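PDB 7B04: nitrite oxidoreductase subunit A from Kuenenia stuttgartiensis, which belongs to the molybdopterin oxidoreductase family as a NarG-like subunit and holds a molybdenum atom, two MD1 groups and an iron/sulfur cluster. Local coordinates for residues F911-P916 with T1101-T1106; H955-H960 with T1016-S1021. All blocks are in the same frame, centred on the assembly; numbering follows the deposited sequence.

Interaction 1 (F911-P916 with T1101-T1106); sequences FYCVTP and TLVKIT. With MD1 (phosphoric acid 4-(2-amino-4-oxo-3,4,5,6,-tetrahydro-pteridin-6-yl)-2-hydroxy-3,4-dimercapto-but-3-en-yl ester guanylate ester), chain C.
Leu1102 lies against the Phe911 carbonyl and the Tyr912 ring through CB, CG and CD2. Its CB sits 3.5 Å from Phe911 O, and CG, anti to its own carbonyl carbon (chi1 -63°), stays beside the same oxygen. The contact ends at CD2, which approaches Tyr912 CD1 at 3.4 Å and lies over one face of the ring in a CH-pi contact, 3.9 Å from the centroid. The two side chains run side by side and point the same way, while Trp905 meets the tyrosine ring edge-to-face. Phe911 O accepts a bond from Val1103 N (2.8 Å); the return bond from Phe911 N to Val1103 O is weak. This short antiparallel pairing joins the first and last strands of a six-stranded mixed sheet that returns on itself, consistent with the double-psi beta barrel found near the C terminus in this family. The short strand segments are far from truly antiparallel, their N-to-C directions standing at 111°. On the face carrying Phe911 and Val1103, Phe911 CD2 packs on Ile1105 CG1 (3.7 Å), the side chains crossing at about a right angle. Farther along, Val914 CG1 meets C8 of MD1 in chain C at 3.6 Å, Pro916 CB lies by its O1A and O2A, and Thr915 OG1 is hydrogen-bonded to N17 of the second MD1.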
loop_
_atom_site.group_PDB
_atom_site.type_symbol
_atom_site.label_atom_id
_atom_site.label_comp_id
_atom_site.label_asym_id
_atom_site.label_seq_id
_atom_site.Cartn_x
_atom_site.Cartn_y
_atom_site.Cartn_z
ATOM N N PHE B 911 11.017 12.360 21.984
ATOM C CA PHE B 911 10.351 12.214 20.697
ATOM C C PHE B 911 9.376 11.053 20.786
ATOM O O PHE B 911 9.774 9.936 21.131
ATOM C CB PHE B 911 11.359 11.955 19.575
ATOM C CG PHE B 911 12.093 13.175 19.121
ATOM C CD1 PHE B 911 11.455 14.138 18.360
ATOM C CD2 PHE B 911 13.430 13.351 19.436
ATOM C CE1 PHE B 911 12.131 15.263 17.932
ATOM C CE2 PHE B 911 14.113 14.472 19.011
ATOM C CZ PHE B 911 13.462 15.430 18.258
ATOM N N TYR B 912 8.108 11.305 20.469
ATOM C CA TYR B 912 7.225 10.169 20.308
ATOM C C TYR B 912 7.661 9.394 19.071
ATOM O O TYR B 912 8.354 9.916 18.191
ATOM C CB TYR B 912 5.767 10.617 20.168
ATOM C CG TYR B 912 5.211 11.374 21.357
ATOM C CD1 TYR B 912 4.712 10.703 22.465
ATOM C CD2 TYR B 912 5.164 12.761 21.360
ATOM C CE1 TYR B 912 4.200 11.395 23.548
ATOM C CE2 TYR B 912 4.656 13.460 22.434
ATOM C CZ TYR B 912 4.173 12.774 23.526
ATOM O OH TYR B 912 3.663 13.470 24.597
ATOM N N CYS B 913 7.228 8.146 18.988
ATOM C CA CYS B 913 7.623 7.337 17.838
ATOM C C CYS B 913 6.440 6.430 17.514
ATOM O O CYS B 913 6.349 5.299 17.995
ATOM C CB CYS B 913 8.891 6.539 18.095
ATOM S SG CYS B 913 9.576 5.770 16.615
ATOM N N VAL B 914 5.564 6.931 16.673
ATOM C CA VAL B 914 4.403 6.170 16.248
ATOM C C VAL B 914 4.847 5.180 15.184
ATOM O O VAL B 914 5.753 5.457 14.388
ATOM C CB VAL B 914 3.304 7.108 15.713
ATOM C CG1 VAL B 914 2.713 7.940 16.832
ATOM C CG2 VAL B 914 3.880 8.007 14.638
ATOM N N THR B 915 4.246 3.993 15.189
ATOM C CA THR B 915 4.503 3.005 14.148
ATOM C C THR B 915 3.156 2.624 13.549
ATOM O O THR B 915 2.609 1.550 13.842
ATOM C CB THR B 915 5.265 1.788 14.677
ATOM O OG1 THR B 915 4.500 1.124 15.690
ATOM C CG2 THR B 915 6.613 2.210 15.242
ATOM N N PRO B 916 2.608 3.463 12.680
ATOM C CA PRO B 916 1.318 3.166 12.061
ATOM C C PRO B 916 1.519 2.136 10.958
ATOM O O PRO B 916 2.630 1.688 10.684
ATOM C CB PRO B 916 0.874 4.524 11.495
ATOM C CG PRO B 916 1.749 5.544 12.170
ATOM C CD PRO B 916 3.046 4.829 12.365
ATOM N N THR B 1101 5.960 4.569 23.921
ATOM C CA THR B 1101 7.406 4.634 23.834
ATOM C C THR B 1101 7.798 6.052 23.457
ATOM O O THR B 1101 7.018 6.791 22.852
ATOM C CB THR B 1101 7.958 3.635 22.804
ATOM O OG1 THR B 1101 9.339 3.366 23.077
ATOM C CG2 THR B 1101 7.818 4.180 21.385
ATOM N N LEU B 1102 9.001 6.428 23.864
ATOM C CA LEU B 1102 9.648 7.640 23.396
ATOM C C LEU B 1102 11.063 7.290 22.976
ATOM O O LEU B 1102 11.656 6.333 23.474
ATOM C CB LEU B 1102 9.666 8.754 24.430
ATOM C CG LEU B 1102 8.279 9.246 24.822
ATOM C CD1 LEU B 1102 8.307 9.712 26.249
ATOM C CD2 LEU B 1102 7.818 10.353 23.899
ATOM N N VAL B 1103 11.589 8.075 22.048
ATOM C CA VAL B 1103 12.867 7.718 21.377
ATOM C C VAL B 1103 13.835 8.892 21.383
ATOM O O VAL B 1103 13.395 9.995 21.518
ATOM C CB VAL B 1103 12.520 7.317 19.930
ATOM C CG1 VAL B 1103 13.606 6.543 19.237
ATOM C CG2 VAL B 1103 11.258 6.504 19.886
ATOM N N LYS B 1104 15.119 8.581 21.251
ATOM C CA LYS B 1104 16.226 9.545 21.084
ATOM C C LYS B 1104 16.731 9.393 19.648
ATOM O O LYS B 1104 16.866 8.275 19.197
ATOM C CB LYS B 1104 17.373 9.227 22.035
ATOM C CG LYS B 1104 18.395 10.333 22.170
ATOM C CD LYS B 1104 19.383 10.126 23.278
ATOM C CE LYS B 1104 20.367 9.019 22.987
ATOM N NZ LYS B 1104 21.411 8.938 24.030
ATOM N N ILE B 1105 16.931 10.503 18.949
ATOM C CA ILE B 1105 17.422 10.483 17.548
ATOM C C ILE B 1105 18.776 11.171 17.512
ATOM O O ILE B 1105 18.911 12.223 18.092
ATOM C CB ILE B 1105 16.437 11.215 16.628
ATOM C CG1 ILE B 1105 14.997 11.020 17.078
ATOM C CG2 ILE B 1105 16.606 10.764 15.200
ATOM C CD1 ILE B 1105 14.390 9.788 16.516
ATOM N N THR B 1106 19.742 10.536 16.884
ATOM C CA THR B 1106 21.078 11.080 16.682
ATOM C C THR B 1106 21.534 10.712 15.279
ATOM O O THR B 1106 21.240 9.618 14.789
ATOM C CB THR B 1106 22.110 10.589 17.716
ATOM O OG1 THR B 1106 22.685 9.354 17.276
ATOM C CG2 THR B 1106 21.500 10.419 19.106
HETATM P PB MD1 C . -4.829 2.054 12.133
HETATM O O3B MD1 C . -3.495 2.283 13.071
HETATM O O1B MD1 C . -5.015 3.243 11.221
HETATM O O2B MD1 C . -6.043 1.905 13.018
HETATM O O3A MD1 C . -4.615 0.685 11.236
HETATM C C10 MD1 C . -4.594 -0.575 11.851
HETATM C C11 MD1 C . -5.223 -1.617 10.882
HETATM O O11 MD1 C . -4.805 -1.135 9.410
HETATM C C12 MD1 C . -4.873 -2.855 11.263
HETATM S S12 MD1 C . -4.765 -3.223 13.038
HETATM C C13 MD1 C . -4.588 -4.072 10.343
HETATM S S13 MD1 C . -4.154 -5.620 11.184
HETATM C C14 MD1 C . -4.577 -4.075 8.906
HETATM N N15 MD1 C . -3.328 -3.144 8.521
HETATM C C16 MD1 C . -3.337 -2.739 7.176
HETATM C C15 MD1 C . -2.097 -2.662 6.359
HETATM O O14 MD1 C . -1.050 -2.954 6.833
HETATM N N17 MD1 C . -2.187 -2.216 4.942
HETATM C C17 MD1 C . -3.554 -1.835 4.329
HETATM N N16 MD1 C . -3.631 -1.403 2.947
HETATM N N18 MD1 C . -4.816 -1.910 5.158
HETATM C C20 MD1 C . -4.747 -2.342 6.531
HETATM N N8 MD1 C . -5.890 -2.427 7.348
HETATM C C7 MD1 C . -5.883 -3.775 8.218
HETATM P PA MD1 C . -2.416 3.516 12.884
HETATM O O1A MD1 C . -1.146 3.143 13.606
HETATM O O2A MD1 C . -2.141 3.693 11.411
HETATM O "O5'" MD1 C . -2.988 4.931 13.506
HETATM C "C5'" MD1 C . -3.822 5.732 12.723
HETATM C "C4'" MD1 C . -3.552 7.255 12.984
HETATM O "O4'" MD1 C . -3.641 7.616 14.500
HETATM C "C1'" MD1 C . -2.405 8.535 14.710
HETATM N N9 MD1 C . -1.988 8.588 16.136
HETATM C C4 MD1 C . -2.766 9.192 17.028
HETATM N N3 MD1 C . -4.082 9.881 16.900
HETATM C C2 MD1 C . -4.721 10.463 18.078
HETATM N N2 MD1 C . -6.003 11.132 17.952
HETATM N N1 MD1 C . -4.078 10.372 19.367
HETATM C C6 MD1 C . -2.815 9.710 19.481
HETATM O O6 MD1 C . -2.282 9.629 20.535
HETATM C C5 MD1 C . -2.151 9.103 18.239
HETATM N N7 MD1 C . -1.006 8.447 18.071
HETATM C C8 MD1 C . -0.892 8.124 16.767
HETATM C "C2'" MD1 C . -1.531 7.957 13.991
HETATM O "O2'" MD1 C . -0.425 8.858 13.696
HETATM C "C3'" MD1 C . -2.369 7.575 12.610
HETATM O "O3'" MD1 C . -2.442 8.738 11.736
#

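Interaction 2 (H955-H960 with T1016-S1021). With MD1 (phosphoric acid 4-(2-amino-4-oxo-3,4,5,6,-tetrahydro-pteridin-6-yl)-2-hydroxy-3,4-dimercapto-but-3-en-yl ester guanylate ester), chain D.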
loop_
_atom_site.group_PDB
_atom_site.type_symbol
_atom_site.label_atom_id
_atom_site.label_comp_id
_atom_site.label_asym_id
_atom_site.label_seq_id
_atom_site.Cartn_x
_atom_site.Cartn_y
_atom_site.Cartn_z
ATOM N N HIS B 955 13.767 1.221 4.609
ATOM C CA HIS B 955 12.765 1.793 5.494
ATOM C C HIS B 955 13.229 3.150 6.012
ATOM O O HIS B 955 14.428 3.401 6.155
ATOM C CB HIS B 955 12.500 0.835 6.655
ATOM C CG HIS B 955 11.151 0.993 7.278
ATOM N ND1 HIS B 955 10.001 0.507 6.695
ATOM C CD2 HIS B 955 10.773 1.561 8.446
ATOM C CE1 HIS B 955 8.969 0.782 7.473
ATOM N NE2 HIS B 955 9.411 1.420 8.542
ATOM N N GLN B 956 12.264 4.027 6.287
ATOM C CA GLN B 956 12.532 5.428 6.586
ATOM C C GLN B 956 11.764 5.867 7.827
ATOM O O GLN B 956 10.737 5.286 8.187
ATOM C CB GLN B 956 12.158 6.330 5.399
ATOM C CG GLN B 956 10.669 6.345 5.074
ATOM C CD GLN B 956 10.345 7.151 3.830
ATOM O OE1 GLN B 956 11.231 7.733 3.205
ATOM N NE2 GLN B 956 9.068 7.186 3.464
ATOM N N ILE B 957 12.284 6.904 8.486
ATOM C CA ILE B 957 11.640 7.516 9.643
ATOM C C ILE B 957 11.276 8.957 9.308
ATOM O O ILE B 957 12.072 9.689 8.709
ATOM C CB ILE B 957 12.530 7.462 10.906
ATOM C CG1 ILE B 957 11.797 8.090 12.094
ATOM C CG2 ILE B 957 13.857 8.173 10.680
ATOM C CD1 ILE B 957 12.513 7.926 13.415
ATOM N N HIS B 958 10.058 9.353 9.670
ATOM C CA HIS B 958 9.593 10.714 9.451
ATOM C C HIS B 958 9.959 11.580 10.650
ATOM O O HIS B 958 9.753 11.178 11.799
ATOM C CB HIS B 958 8.078 10.735 9.244
ATOM C CG HIS B 958 7.634 10.195 7.920
ATOM N ND1 HIS B 958 7.086 10.990 6.938
ATOM C CD2 HIS B 958 7.667 8.939 7.414
ATOM C CE1 HIS B 958 6.789 10.246 5.887
ATOM N NE2 HIS B 958 7.133 8.998 6.149
ATOM N N ILE B 959 10.505 12.763 10.381
ATOM C CA ILE B 959 10.902 13.701 11.425
ATOM C C ILE B 959 10.604 15.113 10.933
ATOM O O ILE B 959 10.758 15.412 9.743
ATOM C CB ILE B 959 12.385 13.526 11.827
ATOM C CG1 ILE B 959 12.743 14.463 12.984
ATOM C CG2 ILE B 959 13.303 13.729 10.632
ATOM C CD1 ILE B 959 14.020 14.087 13.705
ATOM N N HIS B 960 10.172 15.975 11.847
ATOM C CA HIS B 960 9.943 17.370 11.504
ATOM C C HIS B 960 11.256 18.042 11.106
ATOM O O HIS B 960 12.295 17.790 11.728
ATOM C CB HIS B 960 9.308 18.106 12.685
ATOM C CG HIS B 960 8.870 19.500 12.363
ATOM N ND1 HIS B 960 9.711 20.587 12.462
ATOM C CD2 HIS B 960 7.678 19.985 11.940
ATOM C CE1 HIS B 960 9.058 21.681 12.118
ATOM N NE2 HIS B 960 7.821 21.344 11.796
ATOM N N THR B 1016 7.729 11.389 15.748
ATOM C CA THR B 1016 8.403 10.724 14.648
ATOM C C THR B 1016 7.588 9.504 14.246
ATOM O O THR B 1016 6.843 8.941 15.051
ATOM C CB THR B 1016 9.826 10.305 15.036
ATOM O OG1 THR B 1016 9.764 9.327 16.082
ATOM C CG2 THR B 1016 10.618 11.508 15.527
ATOM N N MET B 1017 7.751 9.080 12.995
ATOM C CA MET B 1017 6.900 8.037 12.445
ATOM C C MET B 1017 7.730 7.039 11.656
ATOM O O MET B 1017 8.563 7.426 10.832
ATOM C CB MET B 1017 5.812 8.632 11.538
ATOM C CG MET B 1017 4.708 7.655 11.169
ATOM S SD MET B 1017 5.085 6.588 9.760
ATOM C CE MET B 1017 4.720 7.684 8.394
ATOM N N MET B 1018 7.481 5.758 11.905
ATOM C CA MET B 1018 7.990 4.671 11.086
ATOM C C MET B 1018 6.824 3.754 10.762
ATOM O O MET B 1018 6.060 3.389 11.657
ATOM C CB MET B 1018 9.091 3.882 11.807
ATOM C CG MET B 1018 10.315 4.694 12.190
ATOM S SD MET B 1018 11.631 3.668 12.879
ATOM C CE MET B 1018 10.941 3.249 14.477
ATOM N N LYS B 1019 6.683 3.379 9.496
ATOM C CA LYS B 1019 5.605 2.470 9.146
ATOM C C LYS B 1019 5.927 1.092 9.714
ATOM O O LYS B 1019 7.091 0.718 9.875
ATOM C CB LYS B 1019 5.392 2.431 7.634
ATOM C CG LYS B 1019 4.730 3.697 7.094
ATOM C CD LYS B 1019 3.350 3.895 7.711
ATOM C CE LYS B 1019 2.626 5.084 7.101
ATOM N NZ LYS B 1019 1.325 5.370 7.768
ATOM N N HIS B 1020 4.885 0.336 10.025
ATOM C CA HIS B 1020 5.045 -0.910 10.761
ATOM C C HIS B 1020 5.406 -2.044 9.813
ATOM O O HIS B 1020 4.946 -2.070 8.669
ATOM C CB HIS B 1020 3.758 -1.256 11.516
ATOM C CG HIS B 1020 3.766 -2.634 12.102
ATOM N ND1 HIS B 1020 4.757 -3.061 12.960
ATOM C CD2 HIS B 1020 2.914 -3.677 11.964
ATOM C CE1 HIS B 1020 4.523 -4.311 13.313
ATOM N NE2 HIS B 1020 3.408 -4.708 12.729
ATOM N N SER B 1021 6.280 -2.950 10.277
ATOM C CA SER B 1021 6.616 -4.146 9.500
ATOM C C SER B 1021 7.322 -4.045 8.159
ATOM O O SER B 1021 6.719 -4.111 7.082
ATOM C CB SER B 1021 5.417 -5.023 9.311
ATOM O OG SER B 1021 5.362 -6.009 10.314
HETATM P PB MD1 D . 0.875 -10.720 11.293
HETATM O O3B MD1 D . 1.193 -10.010 9.844
HETATM O O1B MD1 D . 2.143 -11.378 11.779
HETATM O O2B MD1 D . -0.189 -11.774 11.103
HETATM O O3A MD1 D . 0.347 -9.642 12.429
HETATM C C10 MD1 D . -0.207 -8.407 12.077
HETATM C C11 MD1 D . 0.246 -7.331 13.107
HETATM O O11 MD1 D . 1.515 -6.542 12.516
HETATM C C12 MD1 D . -0.761 -6.519 13.431
HETATM S S12 MD1 D . -2.341 -6.689 12.550
HETATM C C13 MD1 D . -0.730 -5.412 14.526
HETATM S S13 MD1 D . -2.291 -4.496 14.683
HETATM C C14 MD1 D . 0.354 -5.005 15.409
HETATM N N15 MD1 D . 0.815 -3.571 14.865
HETATM C C16 MD1 D . 2.067 -3.106 15.320
HETATM C C15 MD1 D . 2.433 -1.684 15.082
HETATM O O14 MD1 D . 1.669 -0.966 14.530
HETATM N N17 MD1 D . 3.751 -1.167 15.538
HETATM C C17 MD1 D . 4.746 -2.106 16.250
HETATM N N16 MD1 D . 6.029 -1.599 16.698
HETATM N N18 MD1 D . 4.387 -3.550 16.500
HETATM C C20 MD1 D . 3.116 -4.072 16.071
HETATM N N8 MD1 D . 2.835 -5.424 16.321
HETATM C C7 MD1 D . 1.453 -5.979 15.740
HETATM P PA MD1 D . 1.565 -10.862 8.480
HETATM O O1A MD1 D . 1.160 -10.089 7.249
HETATM O O2A MD1 D . 3.050 -11.077 8.473
HETATM O "O5'" MD1 D . 0.897 -12.365 8.433
HETATM C "C5'" MD1 D . 0.985 -13.038 7.207
HETATM C "C4'" MD1 D . 2.190 -14.042 7.210
HETATM O "O4'" MD1 D . 1.703 -15.439 6.730
HETATM C "C1'" MD1 D . 2.191 -15.561 5.255
HETATM N N9 MD1 D . 1.087 -16.007 4.360
HETATM C C4 MD1 D . 0.605 -17.230 4.505
HETATM N N3 MD1 D . 0.964 -18.319 5.449
HETATM C C2 MD1 D . 0.253 -19.588 5.385
HETATM N N2 MD1 D . 0.607 -20.643 6.307
HETATM N N1 MD1 D . -0.795 -19.802 4.420
HETATM C C6 MD1 D . -1.135 -18.749 3.516
HETATM O O6 MD1 D . -1.995 -18.918 2.720
HETATM C C5 MD1 D . -0.383 -17.413 3.585
HETATM N N7 MD1 D . -0.489 -16.290 2.884
HETATM C C8 MD1 D . 0.421 -15.408 3.356
HETATM C "C2'" MD1 D . 2.609 -14.403 4.929
HETATM O "O2'" MD1 D . 3.748 -14.516 4.024
HETATM C "C3'" MD1 D . 3.070 -13.691 6.352
HETATM O "O3'" MD1 D . 4.387 -14.189 6.730
#
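His958 and Met1017 form an antiparallel hydrogen-bonded pair within the curled six-stranded sheet, probably the double-psi barrel of the C-terminal region, where strand 956-959 lies between 1001-1007 and 1015-1018. His958 N gives Met1017 O a nearly straight bond of 2.7 Å (172°), and Met1017 N returns one of 3.1 Å to His958 O. Each carbonyl also receives a CA-H...O contact, from Ile957 CA to Met1017 O and from Thr1016 CA to His958 O. The Met1017 chain bends at chi2 and again at chi3 (-81°), which turns CE over one face of the His958 imidazole, offset toward the rim, 3.7 Å from the centroid. His958 ND1 is engaged by Asn1008 ND2. On the face carrying Ile957 and Met1018, apolar chains meet, Ile957 CG1 lying 3.7 Å from Met1018 CG. The hydroxyl of Thr1016 is paired with Tyr912 O, and Gln956 OE1 accepts from Asn938 N. Where the pairing gives way to loop, the His955 ring presents NE2 to Lys1019 O, 2.8 Å away in a bent, weak bond. The Lys1019 chain leads away from this strand; its NZ makes a salt bridge with Glu311 and a hydrogen bond with Lys917 O. At the other end, His960 is the N-cap of helix 961-966, its ND1 taking up Gln962 N. Beyond Lys1019 the backbone carries His1020 to the MD1 of chain D. Ser1021 OG lies over one face of the His1020 ring and MD1 C16 over the centre of the opposite one, while MD1 O11 lies in the plane of the ring at its edge and accepts a hydrogen bond from His1020 NE2 at 2.6 Å.

How the interactions relate
From the N terminus, the chain first lays down 911-916, then 955-960; after 55 residues it returns as 1016-1021, closing the shorter loop through interaction 2. It goes on to 1101-1106, which comes back to 911-916 and closes interaction 1 around the 184 residues between. Interaction 2 is therefore nested inside interaction 1, without crossing, and their centres are 9 Å apart. The two meet directly because strands 911-914 and 1015-1018 run parallel as neighbours in the same sheet. That pairing continues past the strand ends, where Pro916 O and His1020 N are probably hydrogen-bonded at 2.7 Å, tying together loops that face the two MD1 groups.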